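Local coordinates for mandelate racemase / muconate lactonizing enzyme family protein (Agrobacterium tumefaciens, PDB 4DXK), which belongs to the mandelate racemase subgroup of the enolase superfamily and probably acts as a metal-dependent lyase or racemase whose substrate is not established, at residues A180-D192 / S219-K231. Residues are numbered along the deposited sequence; the frame is centred on the assembly and turned at random.
Sequences AEKTRGQYISMPD and SMWQLLPAMQIAK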
loop_
_atom_site.group_PDB
_atom_site.type_symbol
_atom_site.label_atom_id
_atom_site.label_comp_id
_atom_site.label_asym_id
_atom_site.label_seq_id
_atom_site.Cartn_x
_atom_site.Cartn_y
_atom_site.Cartn_z
ATOM N N ALA A 180 9.928 33.931 3.888
ATOM C CA ALA A 180 9.325 33.253 2.746
ATOM C C ALA A 180 9.270 34.171 1.532
ATOM O O ALA A 180 9.579 33.757 0.416
ATOM C CB ALA A 180 7.937 32.752 3.086
ATOM N N GLU A 181 8.860 35.417 1.748
ATOM C CA GLU A 181 8.742 36.366 0.651
ATOM C C GLU A 181 10.075 36.568 -0.066
ATOM O O GLU A 181 10.114 36.734 -1.288
ATOM C CB GLU A 181 8.177 37.695 1.159
ATOM C CG GLU A 181 6.695 37.621 1.492
ATOM C CD GLU A 181 6.266 38.587 2.587
ATOM O OE1 GLU A 181 7.099 39.405 3.030
ATOM O OE2 GLU A 181 5.091 38.519 3.007
ATOM N N LYS A 182 11.170 36.562 0.691
ATOM C CA LYS A 182 12.501 36.777 0.120
ATOM C C LYS A 182 12.877 35.766 -0.961
ATOM O O LYS A 182 13.549 36.107 -1.936
ATOM C CB LYS A 182 13.569 36.745 1.213
ATOM C CG LYS A 182 13.553 37.924 2.160
ATOM C CD LYS A 182 14.519 37.713 3.318
ATOM C CE LYS A 182 15.875 37.226 2.837
ATOM N NZ LYS A 182 16.955 37.498 3.831
ATOM N N THR A 183 12.460 34.519 -0.781
ATOM C CA THR A 183 12.879 33.445 -1.680
ATOM C C THR A 183 11.703 32.733 -2.352
ATOM O O THR A 183 11.871 31.652 -2.926
ATOM C CB THR A 183 13.688 32.382 -0.911
ATOM O OG1 THR A 183 12.835 31.770 0.067
ATOM C CG2 THR A 183 14.911 33.011 -0.218
ATOM N N ARG A 184 10.518 33.334 -2.273
ATOM C CA ARG A 184 9.283 32.695 -2.735
ATOM C C ARG A 184 9.124 31.305 -2.102
ATOM O O ARG A 184 8.633 30.371 -2.749
ATOM C CB ARG A 184 9.216 32.619 -4.274
ATOM C CG ARG A 184 9.483 33.934 -5.028
ATOM C CD ARG A 184 8.493 35.054 -4.707
ATOM N NE ARG A 184 7.122 34.794 -5.163
ATOM C CZ ARG A 184 6.645 35.096 -6.372
ATOM N NH1 ARG A 184 5.378 34.825 -6.667
ATOM N NH2 ARG A 184 7.423 35.661 -7.292
ATOM N N GLY A 185 9.548 31.167 -0.843
ATOM C CA GLY A 185 9.390 29.920 -0.124
ATOM C C GLY A 185 10.264 28.756 -0.555
ATOM O O GLY A 185 10.019 27.628 -0.133
ATOM N N GLN A 186 11.302 29.008 -1.353
ATOM C CA GLN A 186 12.151 27.910 -1.813
ATOM C C GLN A 186 13.256 27.570 -0.823
ATOM O O GLN A 186 13.798 26.461 -0.844
ATOM C CB GLN A 186 12.775 28.215 -3.178
ATOM C CG GLN A 186 11.781 28.199 -4.350
ATOM C CD GLN A 186 11.296 26.787 -4.786
ATOM O OE1 GLN A 186 11.898 25.748 -4.455
ATOM N NE2 GLN A 186 10.205 26.761 -5.543
ATOM N N TYR A 187 13.595 28.527 0.041
ATOM C CA TYR A 187 14.832 28.462 0.818
ATOM C C TYR A 187 14.761 29.371 2.038
ATOM O O TYR A 187 14.186 30.458 1.976
ATOM C CB TYR A 187 16.014 28.896 -0.066
ATOM C CG TYR A 187 17.318 29.085 0.682
ATOM C CD1 TYR A 187 18.072 27.993 1.094
ATOM C CD2 TYR A 187 17.792 30.355 0.969
ATOM C CE1 TYR A 187 19.253 28.158 1.790
ATOM C CE2 TYR A 187 18.973 30.535 1.663
ATOM C CZ TYR A 187 19.707 29.436 2.068
ATOM O OH TYR A 187 20.886 29.619 2.750
ATOM N N ILE A 188 15.350 28.929 3.146
ATOM C CA ILE A 188 15.564 29.806 4.291
ATOM C C ILE A 188 16.982 29.594 4.802
ATOM O O ILE A 188 17.414 28.462 5.025
ATOM C CB ILE A 188 14.494 29.605 5.407
ATOM C CG1 ILE A 188 14.619 30.687 6.478
ATOM C CG2 ILE A 188 14.563 28.212 6.018
ATOM C CD1 ILE A 188 13.469 30.685 7.468
ATOM N N SER A 189 17.725 30.686 4.937
ATOM C CA SER A 189 19.078 30.591 5.460
ATOM C C SER A 189 18.980 30.283 6.940
ATOM O O SER A 189 17.992 30.630 7.589
ATOM C CB SER A 189 19.836 31.903 5.262
ATOM O OG SER A 189 19.369 32.904 6.154
ATOM N N MET A 190 19.998 29.627 7.482
ATOM C CA MET A 190 20.000 29.332 8.907
ATOM C C MET A 190 19.978 30.591 9.784
ATOM O O MET A 190 19.284 30.605 10.801
ATOM C CB MET A 190 21.128 28.370 9.285
ATOM C CG MET A 190 20.854 26.955 8.765
ATOM S SD MET A 190 22.024 25.701 9.316
ATOM C CE MET A 190 23.474 26.169 8.371
ATOM N N PRO A 191 20.705 31.656 9.395
ATOM C CA PRO A 191 20.553 32.882 10.196
ATOM C C PRO A 191 19.126 33.448 10.160
ATOM O O PRO A 191 18.646 33.911 11.195
ATOM C CB PRO A 191 21.534 33.856 9.537
ATOM C CG PRO A 191 22.592 32.976 8.963
ATOM C CD PRO A 191 21.839 31.771 8.454
ATOM N N ASP A 192 18.452 33.406 9.014
ATOM C CA ASP A 192 17.075 33.896 8.960
ATOM C C ASP A 192 16.120 32.997 9.744
ATOM O O ASP A 192 15.145 33.472 10.341
ATOM C CB ASP A 192 16.605 34.038 7.516
ATOM C CG ASP A 192 17.203 35.244 6.822
ATOM O OD1 ASP A 192 17.802 36.102 7.507
ATOM O OD2 ASP A 192 17.066 35.335 5.587
ATOM N N SER A 219 0.738 29.123 3.802
ATOM C CA SER A 219 1.030 28.333 2.598
ATOM C C SER A 219 2.178 28.881 1.761
ATOM O O SER A 219 2.207 28.687 0.547
ATOM C CB SER A 219 -0.217 28.162 1.722
ATOM O OG SER A 219 -1.123 27.284 2.374
ATOM N N MET A 220 3.134 29.535 2.413
ATOM C CA MET A 220 4.170 30.255 1.677
ATOM C C MET A 220 5.437 29.460 1.362
ATOM O O MET A 220 6.301 29.950 0.639
ATOM C CB MET A 220 4.526 31.549 2.407
ATOM C CG MET A 220 3.314 32.441 2.640
ATOM S SD MET A 220 3.703 34.005 3.437
ATOM C CE MET A 220 4.745 34.747 2.192
ATOM N N TRP A 221 5.546 28.236 1.871
ATOM C CA TRP A 221 6.775 27.452 1.732
ATOM C C TRP A 221 6.627 26.233 0.840
ATOM O O TRP A 221 5.569 25.598 0.806
ATOM C CB TRP A 221 7.250 26.996 3.116
ATOM C CG TRP A 221 7.650 28.144 3.965
ATOM C CD1 TRP A 221 6.891 28.787 4.898
ATOM C CD2 TRP A 221 8.899 28.827 3.922
ATOM N NE1 TRP A 221 7.606 29.827 5.460
ATOM C CE2 TRP A 221 8.841 29.874 4.863
ATOM C CE3 TRP A 221 10.062 28.666 3.162
ATOM C CZ2 TRP A 221 9.914 30.737 5.082
ATOM C CZ3 TRP A 221 11.116 29.525 3.377
ATOM C CH2 TRP A 221 11.035 30.550 4.325
ATOM N N GLN A 222 7.705 25.902 0.129
ATOM C CA GLN A 222 7.837 24.609 -0.523
ATOM C C GLN A 222 8.142 23.526 0.520
ATOM O O GLN A 222 8.395 23.832 1.686
ATOM C CB GLN A 222 8.901 24.660 -1.623
ATOM C CG GLN A 222 8.585 25.684 -2.709
ATOM C CD GLN A 222 7.294 25.363 -3.418
ATOM O OE1 GLN A 222 7.143 24.282 -3.987
ATOM N NE2 GLN A 222 6.342 26.285 -3.373
ATOM N N LEU A 223 8.115 22.262 0.110
ATOM C CA LEU A 223 8.150 21.153 1.067
ATOM C C LEU A 223 9.430 21.068 1.881
ATOM O O LEU A 223 9.380 20.884 3.102
ATOM C CB LEU A 223 7.893 19.821 0.369
ATOM C CG LEU A 223 7.945 18.599 1.289
ATOM C CD1 LEU A 223 6.832 18.633 2.323
ATOM C CD2 LEU A 223 7.872 17.315 0.474
ATOM N N LEU A 224 10.572 21.173 1.216
ATOM C CA LEU A 224 11.833 20.997 1.933
ATOM C C LEU A 224 12.098 22.064 3.011
ATOM O O LEU A 224 12.373 21.721 4.155
ATOM C CB LEU A 224 13.019 20.834 0.979
ATOM C CG LEU A 224 12.902 19.669 -0.010
ATOM C CD1 LEU A 224 14.173 19.596 -0.836
ATOM C CD2 LEU A 224 12.640 18.342 0.690
ATOM N N PRO A 225 11.998 23.365 2.667
ATOM C CA PRO A 225 12.191 24.333 3.751
ATOM C C PRO A 225 11.069 24.258 4.801
ATOM O O PRO A 225 11.328 24.535 5.977
ATOM C CB PRO A 225 12.200 25.686 3.027
ATOM C CG PRO A 225 11.473 25.434 1.738
ATOM C CD PRO A 225 11.871 24.032 1.360
ATOM N N ALA A 226 9.853 23.881 4.410
ATOM C CA ALA A 226 8.799 23.675 5.405
ATOM C C ALA A 226 9.212 22.618 6.435
ATOM O O ALA A 226 9.030 22.813 7.646
ATOM C CB ALA A 226 7.494 23.292 4.725
ATOM N N MET A 227 9.771 21.503 5.968
ATOM C CA MET A 227 10.204 20.451 6.889
ATOM C C MET A 227 11.393 20.902 7.741
ATOM O O MET A 227 11.476 20.569 8.922
ATOM C CB MET A 227 10.516 19.144 6.145
ATOM C CG MET A 227 9.285 18.450 5.576
ATOM S SD MET A 227 9.579 16.787 4.941
ATOM C CE MET A 227 10.682 17.125 3.555
ATOM N N GLN A 228 12.301 21.671 7.147
ATOM C CA GLN A 228 13.444 22.211 7.876
ATOM C C GLN A 228 12.980 23.108 9.027
ATOM O O GLN A 228 13.466 23.002 10.158
ATOM C CB GLN A 228 14.304 23.009 6.896
ATOM C CG GLN A 228 15.540 23.646 7.492
ATOM C CD GLN A 228 16.271 24.501 6.480
ATOM O OE1 GLN A 228 15.905 24.547 5.307
ATOM N NE2 GLN A 228 17.316 25.183 6.928
ATOM N N ILE A 229 12.033 23.991 8.730
ATOM C CA ILE A 229 11.465 24.883 9.737
ATOM C C ILE A 229 10.723 24.102 10.822
ATOM O O ILE A 229 10.871 24.388 12.019
ATOM C CB ILE A 229 10.532 25.934 9.086
ATOM C CG1 ILE A 229 11.328 26.881 8.182
ATOM C CG2 ILE A 229 9.742 26.694 10.148
ATOM C CD1 ILE A 229 10.460 27.709 7.253
ATOM N N ALA A 230 9.933 23.114 10.403
ATOM C CA ALA A 230 9.169 22.298 11.343
ATOM C C ALA A 230 10.101 21.663 12.370
ATOM O O ALA A 230 9.842 21.724 13.575
ATOM C CB ALA A 230 8.381 21.226 10.612
ATOM N N LYS A 231 11.175 21.041 11.896
ATOM C CA LYS A 231 12.134 20.407 12.803
ATOM C C LYS A 231 12.750 21.422 13.763
ATOM O O LYS A 231 12.894 21.155 14.966
ATOM C CB LYS A 231 13.232 19.686 12.023
ATOM C CG LYS A 231 12.721 18.507 11.217
ATOM C CD LYS A 231 13.849 17.619 10.712
ATOM C CE LYS A 231 14.766 18.359 9.763
ATOM N NZ LYS A 231 15.985 17.555 9.425
HETATM O O HOH W 1 6.535 28.720 -2.010
HETATM O O HOH W 2 9.032 24.004 -6.084
HETATM O O HOH W 3 16.237 26.193 3.168
HETATM O O HOH W 4 19.539 26.655 5.128
#
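Trp221 lies between Ala180 and Ile229, with Ala180 CB over one face of the indole, 3.8 Å from the centroid of the six-membered ring in a CH-pi contact, and Ile229 CD1 over the centre of the opposite face. The Ile188 and Trp221 side chains cross at about a right angle, Ile188 CB 3.7 Å from Trp221 CH2, and Ile188 CG2 reaches on to Ile229 CG1. Ala180 CB also meets Met220 CB at 3.7 Å.

Gly185, having no side chain, lets the backbones close to 4.0 Å between its CA and Trp221 CA. Its CA donates a C-H...O contact to Met220 O, while Gly185 O takes a nearly straight hydrogen bond from Gln222 N (2.9 Å, 172°). Pro225 CG packs beside the same carbonyl.

Outward, water 1 joins Arg184 O, Met220 O and Gln222 NE2, and water 2 links Gln186 NE2 to Gln222 OE1. Water 3 accepts from Ile188 N and donates to Gln228 OE1; water 4 accepts from Gln228 NE2 and donates to Ile188 O. Nearby, Tyr187 OH bonds Asp212 of a second subunit.

Arg184, with positive phi, ends helix 177-183 in a Schellman motif that Gly185 N closes onto Ala180 O, and Gln222 occupies the N-cap position of helix 223-232; the contact thus joins successive beta-alpha units of the enolase-superfamily TIM barrel.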